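Local coordinates for protein putative aminopeptidase (PDB 5NTH) that probably acts as a manganese-dependent M17 leucyl aminopeptidase, removing residues from the N-terminus of peptides, and binds the inhibitor actinonin beside two manganese ions, at residues A274-A287 / F346-A359. Numbering follows the deposited sequence.
Sequences AHLVTLRYRNPNAA and FSHIANISVTLCLA
Strands 275-282 and 351-359 pair antiparallel as neighbours in the mixed sheet of the catalytic domain, where 275-282 lies between 246-251 and 349-361. They illustrate how alternating side chains give one strand pair two different faces. The hydrogen-bonded pairs run from H275-L358 through V277-L356 and L279-V354 to Y281-I352, each closed by two backbone bonds. All four put their side chains on one face, which helix 323-341 covers through Y281, V354 and L356. There V277 has CG1 trans to the amide nitrogen (chi1 -176°), which leaves CG2 to meet L358 CD1 at 3.7 Å.

On the other face, T278, T355 and C357 pack against helix 391-404. T278 and T355 share a hydroxyl-hydroxyl hydrogen bond, OG1 to OG1 at 2.6 Å, and Y401 packs on both; farther along, L276 CD2 rests on C357 SG at 3.8 Å. Where 275-282 ends, N351 OD1 sits at the guanidinium edge of R280, 2.8 Å from NH2 though poorly angled for a bond, and over the guanidinium face of R282, while N351 ND2 bonds N292. Past R282, N283 holds the chain where it turns at A350: its backbone N bonds A350 O at 2.8 Å, its ND2 reaches I349 O at 3.2 Å, and its OD1 accepts from N285 N in an Asx turn. At the other end the C357 side chain lies about 6 Å from that of the metal ligand K298. Such antiparallel pairing within a mixed, helix-flanked sheet is characteristic of the M17 catalytic domain.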
loop_
_atom_site.group_PDB
_atom_site.type_symbol
_atom_site.label_atom_id
_atom_site.label_comp_id
_atom_site.label_asym_id
_atom_site.label_seq_id
_atom_site.Cartn_x
_atom_site.Cartn_y
_atom_site.Cartn_z
ATOM N N ALA A 274 -26.226 22.088 3.559
ATOM C CA ALA A 274 -25.851 22.649 2.281
ATOM C C ALA A 274 -26.591 23.961 1.950
ATOM O O ALA A 274 -27.695 24.195 2.430
ATOM C CB ALA A 274 -26.081 21.621 1.187
ATOM N N HIS A 275 -25.949 24.816 1.149
ATOM C CA HIS A 275 -26.575 26.030 0.628
ATOM C C HIS A 275 -26.137 26.265 -0.797
ATOM O O HIS A 275 -24.953 26.149 -1.117
ATOM C CB HIS A 275 -26.130 27.311 1.346
ATOM C CG HIS A 275 -26.368 27.343 2.819
ATOM N ND1 HIS A 275 -25.702 26.521 3.700
ATOM C CD2 HIS A 275 -27.114 28.183 3.577
ATOM C CE1 HIS A 275 -26.076 26.815 4.934
ATOM N NE2 HIS A 275 -26.926 27.827 4.889
ATOM N N LEU A 276 -27.087 26.662 -1.634
ATOM C CA LEU A 276 -26.744 27.433 -2.810
ATOM C C LEU A 276 -27.001 28.887 -2.478
ATOM O O LEU A 276 -28.104 29.273 -2.115
ATOM C CB LEU A 276 -27.517 26.982 -4.040
ATOM C CG LEU A 276 -26.899 25.762 -4.725
ATOM C CD1 LEU A 276 -27.861 25.244 -5.756
ATOM C CD2 LEU A 276 -25.588 26.090 -5.416
ATOM N N VAL A 277 -25.955 29.685 -2.558
ATOM C CA VAL A 277 -26.062 31.081 -2.246
ATOM C C VAL A 277 -25.611 31.816 -3.492
ATOM O O VAL A 277 -24.508 31.552 -3.997
ATOM C CB VAL A 277 -25.154 31.464 -1.077
ATOM C CG1 VAL A 277 -25.372 32.926 -0.696
ATOM C CG2 VAL A 277 -25.391 30.547 0.111
ATOM N N THR A 278 -26.467 32.720 -3.979
ATOM C CA THR A 278 -26.164 33.502 -5.151
ATOM C C THR A 278 -26.400 34.975 -4.872
ATOM O O THR A 278 -27.467 35.362 -4.390
ATOM C CB THR A 278 -27.006 33.106 -6.350
ATOM O OG1 THR A 278 -26.654 31.783 -6.765
ATOM C CG2 THR A 278 -26.756 34.094 -7.514
ATOM N N LEU A 279 -25.386 35.781 -5.192
ATOM C CA LEU A 279 -25.450 37.233 -5.127
ATOM C C LEU A 279 -25.414 37.719 -6.547
ATOM O O LEU A 279 -24.675 37.165 -7.367
ATOM C CB LEU A 279 -24.247 37.807 -4.375
ATOM C CG LEU A 279 -24.360 37.782 -2.852
ATOM C CD1 LEU A 279 -24.372 36.362 -2.322
ATOM C CD2 LEU A 279 -23.244 38.584 -2.196
ATOM N N ARG A 280 -26.195 38.754 -6.840
ATOM C CA ARG A 280 -26.222 39.332 -8.189
ATOM C C ARG A 280 -26.532 40.835 -8.192
ATOM O O ARG A 280 -27.383 41.306 -7.429
ATOM C CB ARG A 280 -27.231 38.590 -9.052
ATOM C CG ARG A 280 -28.648 38.627 -8.480
ATOM C CD ARG A 280 -29.712 38.276 -9.510
ATOM N NE ARG A 280 -29.495 38.970 -10.807
ATOM C CZ ARG A 280 -30.159 40.026 -11.283
ATOM N NH1 ARG A 280 -31.146 40.599 -10.599
ATOM N NH2 ARG A 280 -29.824 40.509 -12.474
ATOM N N TYR A 281 -25.838 41.555 -9.073
ATOM C CA TYR A 281 -26.002 42.997 -9.272
ATOM C C TYR A 281 -26.337 43.257 -10.724
ATOM O O TYR A 281 -25.653 42.713 -11.610
ATOM C CB TYR A 281 -24.704 43.728 -8.951
ATOM C CG TYR A 281 -24.784 45.242 -8.808
ATOM C CD1 TYR A 281 -25.666 45.845 -7.918
ATOM C CD2 TYR A 281 -23.905 46.065 -9.506
ATOM C CE1 TYR A 281 -25.691 47.245 -7.755
ATOM C CE2 TYR A 281 -23.912 47.461 -9.368
ATOM C CZ TYR A 281 -24.813 48.063 -8.493
ATOM O OH TYR A 281 -24.819 49.451 -8.353
ATOM N N ARG A 282 -27.407 44.040 -10.944
ATOM C CA ARG A 282 -27.619 44.751 -12.204
ATOM C C ARG A 282 -26.897 46.084 -12.117
ATOM O O ARG A 282 -27.127 46.883 -11.193
ATOM C CB ARG A 282 -29.093 45.006 -12.526
ATOM C CG ARG A 282 -29.331 45.703 -13.908
ATOM C CD ARG A 282 -30.810 45.775 -14.323
ATOM N NE ARG A 282 -31.465 44.559 -13.809
ATOM C CZ ARG A 282 -31.893 43.495 -14.508
ATOM N NH1 ARG A 282 -32.403 42.460 -13.825
ATOM N NH2 ARG A 282 -31.856 43.451 -15.850
ATOM N N ASN A 283 -26.036 46.317 -13.103
ATOM C CA ASN A 283 -25.256 47.535 -13.187
ATOM C C ASN A 283 -26.156 48.652 -13.731
ATOM O O ASN A 283 -26.655 48.550 -14.867
ATOM C CB ASN A 283 -24.037 47.306 -14.083
ATOM C CG ASN A 283 -23.106 48.490 -14.114
ATOM O OD1 ASN A 283 -23.359 49.517 -13.473
ATOM N ND2 ASN A 283 -22.016 48.359 -14.865
ATOM N N PRO A 284 -26.369 49.717 -12.930
ATOM C CA PRO A 284 -27.209 50.789 -13.451
ATOM C C PRO A 284 -26.566 51.556 -14.588
ATOM O O PRO A 284 -27.302 52.092 -15.401
ATOM C CB PRO A 284 -27.420 51.723 -12.251
ATOM C CG PRO A 284 -26.815 51.045 -11.060
ATOM C CD PRO A 284 -25.845 50.028 -11.586
ATOM N N ASN A 285 -25.229 51.610 -14.654
ATOM C CA ASN A 285 -24.520 52.334 -15.730
ATOM C C ASN A 285 -24.040 51.438 -16.871
ATOM O O ASN A 285 -23.044 51.724 -17.533
ATOM C CB ASN A 285 -23.328 53.113 -15.170
ATOM C CG ASN A 285 -23.670 53.873 -13.913
ATOM O OD1 ASN A 285 -23.098 53.610 -12.859
ATOM N ND2 ASN A 285 -24.626 54.802 -14.004
ATOM N N ALA A 286 -24.755 50.359 -17.112
ATOM C CA ALA A 286 -24.402 49.459 -18.180
ATOM C C ALA A 286 -24.626 50.119 -19.538
ATOM O O ALA A 286 -25.698 50.684 -19.763
ATOM C CB ALA A 286 -25.245 48.200 -18.087
ATOM N N ALA A 287 -23.629 49.995 -20.427
ATOM C CA ALA A 287 -23.674 50.505 -21.785
ATOM C C ALA A 287 -24.497 49.593 -22.661
ATOM O O ALA A 287 -24.898 48.508 -22.224
ATOM C CB ALA A 287 -22.272 50.597 -22.331
ATOM N N PHE A 346 -17.033 49.242 -15.087
ATOM C CA PHE A 346 -17.264 47.943 -15.765
ATOM C C PHE A 346 -18.458 48.122 -16.651
ATOM O O PHE A 346 -19.388 47.336 -16.626
ATOM C CB PHE A 346 -17.422 46.768 -14.779
ATOM C CG PHE A 346 -16.117 46.247 -14.229
ATOM C CD1 PHE A 346 -15.506 46.865 -13.164
ATOM C CD2 PHE A 346 -15.516 45.124 -14.768
ATOM C CE1 PHE A 346 -14.307 46.399 -12.667
ATOM C CE2 PHE A 346 -14.323 44.639 -14.276
ATOM C CZ PHE A 346 -13.718 45.276 -13.223
ATOM N N SER A 347 -18.415 49.180 -17.452
ATOM C CA SER A 347 -19.601 49.630 -18.227
ATOM C C SER A 347 -20.156 48.569 -19.195
ATOM O O SER A 347 -21.344 48.515 -19.463
ATOM C CB SER A 347 -19.287 50.936 -18.983
ATOM O OG SER A 347 -18.229 50.753 -19.911
ATOM N N HIS A 348 -19.268 47.705 -19.657
ATOM C CA HIS A 348 -19.549 46.636 -20.615
ATOM C C HIS A 348 -20.093 45.370 -19.892
ATOM O O HIS A 348 -20.076 44.267 -20.460
ATOM C CB HIS A 348 -18.249 46.301 -21.367
ATOM C CG HIS A 348 -17.140 45.899 -20.442
ATOM N ND1 HIS A 348 -16.430 46.815 -19.686
ATOM C CD2 HIS A 348 -16.702 44.677 -20.056
ATOM C CE1 HIS A 348 -15.579 46.178 -18.907
ATOM N NE2 HIS A 348 -15.713 44.881 -19.122
ATOM N N ILE A 349 -20.568 45.517 -18.653
ATOM C CA ILE A 349 -21.151 44.414 -17.930
ATOM C C ILE A 349 -22.508 44.859 -17.416
ATOM O O ILE A 349 -22.603 45.850 -16.696
ATOM C CB ILE A 349 -20.202 43.948 -16.784
ATOM C CG1 ILE A 349 -18.922 43.333 -17.407
ATOM C CG2 ILE A 349 -20.903 42.940 -15.850
ATOM C CD1 ILE A 349 -17.927 42.788 -16.415
ATOM N N ALA A 350 -23.542 44.108 -17.784
ATOM C CA ALA A 350 -24.928 44.436 -17.426
ATOM C C ALA A 350 -25.359 43.771 -16.138
ATOM O O ALA A 350 -25.822 44.443 -15.227
ATOM C CB ALA A 350 -25.870 44.026 -18.552
ATOM N N ASN A 351 -25.242 42.441 -16.090
ATOM C CA ASN A 351 -25.513 41.664 -14.881
ATOM C C ASN A 351 -24.377 40.788 -14.455
ATOM O O ASN A 351 -23.837 40.055 -15.279
ATOM C CB ASN A 351 -26.672 40.735 -15.119
ATOM C CG ASN A 351 -27.943 41.480 -15.315
ATOM O OD1 ASN A 351 -28.494 42.028 -14.355
ATOM N ND2 ASN A 351 -28.416 41.532 -16.559
ATOM N N ILE A 352 -24.034 40.842 -13.165
ATOM C CA ILE A 352 -23.073 39.893 -12.614
ATOM C C ILE A 352 -23.687 39.117 -11.469
ATOM O O ILE A 352 -24.420 39.657 -10.646
ATOM C CB ILE A 352 -21.743 40.549 -12.215
ATOM C CG1 ILE A 352 -20.702 39.469 -11.875
ATOM C CG2 ILE A 352 -21.929 41.530 -11.073
ATOM C CD1 ILE A 352 -19.269 39.962 -11.942
ATOM N N SER A 353 -23.355 37.836 -11.435
ATOM C CA SER A 353 -23.980 36.861 -10.547
ATOM C C SER A 353 -22.852 36.053 -9.953
ATOM O O SER A 353 -21.878 35.753 -10.633
ATOM C CB SER A 353 -24.874 36.007 -11.422
ATOM O OG SER A 353 -25.234 34.792 -10.841
ATOM N N VAL A 354 -22.921 35.735 -8.680
ATOM C CA VAL A 354 -21.955 34.763 -8.130
ATOM C C VAL A 354 -22.712 33.738 -7.331
ATOM O O VAL A 354 -23.524 34.107 -6.492
ATOM C CB VAL A 354 -20.804 35.391 -7.298
ATOM C CG1 VAL A 354 -21.310 36.270 -6.150
ATOM C CG2 VAL A 354 -19.868 34.295 -6.784
ATOM N N THR A 355 -22.448 32.462 -7.619
ATOM C CA THR A 355 -23.130 31.356 -6.966
ATOM C C THR A 355 -22.136 30.528 -6.135
ATOM O O THR A 355 -21.173 29.966 -6.645
ATOM C CB THR A 355 -23.877 30.487 -7.991
ATOM O OG1 THR A 355 -24.919 31.265 -8.590
ATOM C CG2 THR A 355 -24.515 29.274 -7.322
ATOM N N LEU A 356 -22.392 30.461 -4.846
ATOM C CA LEU A 356 -21.574 29.670 -3.955
ATOM C C LEU A 356 -22.198 28.330 -3.709
ATOM O O LEU A 356 -23.308 28.249 -3.169
ATOM C CB LEU A 356 -21.401 30.394 -2.639
ATOM C CG LEU A 356 -20.891 31.800 -2.878
ATOM C CD1 LEU A 356 -20.851 32.553 -1.558
ATOM C CD2 LEU A 356 -19.514 31.739 -3.526
ATOM N N CYS A 357 -21.476 27.278 -4.086
ATOM C CA CYS A 357 -21.975 25.927 -3.860
ATOM C C CYS A 357 -21.476 25.395 -2.540
ATOM O O CYS A 357 -20.429 24.774 -2.506
ATOM C CB CYS A 357 -21.532 25.017 -4.980
ATOM S SG CYS A 357 -21.974 25.647 -6.604
ATOM N N LEU A 358 -22.238 25.613 -1.469
ATOM C CA LEU A 358 -21.766 25.360 -0.101
ATOM C C LEU A 358 -22.186 24.027 0.445
ATOM O O LEU A 358 -23.352 23.686 0.317
ATOM C CB LEU A 358 -22.295 26.417 0.858
ATOM C CG LEU A 358 -21.963 27.838 0.452
ATOM C CD1 LEU A 358 -22.430 28.786 1.531
ATOM C CD2 LEU A 358 -20.469 28.003 0.221
ATOM N N ALA A 359 -21.237 23.335 1.098
ATOM C CA ALA A 359 -21.451 22.013 1.694
ATOM C C ALA A 359 -20.181 21.507 2.328
ATOM O O ALA A 359 -19.101 21.850 1.860
ATOM C CB ALA A 359 -21.868 21.016 0.630
#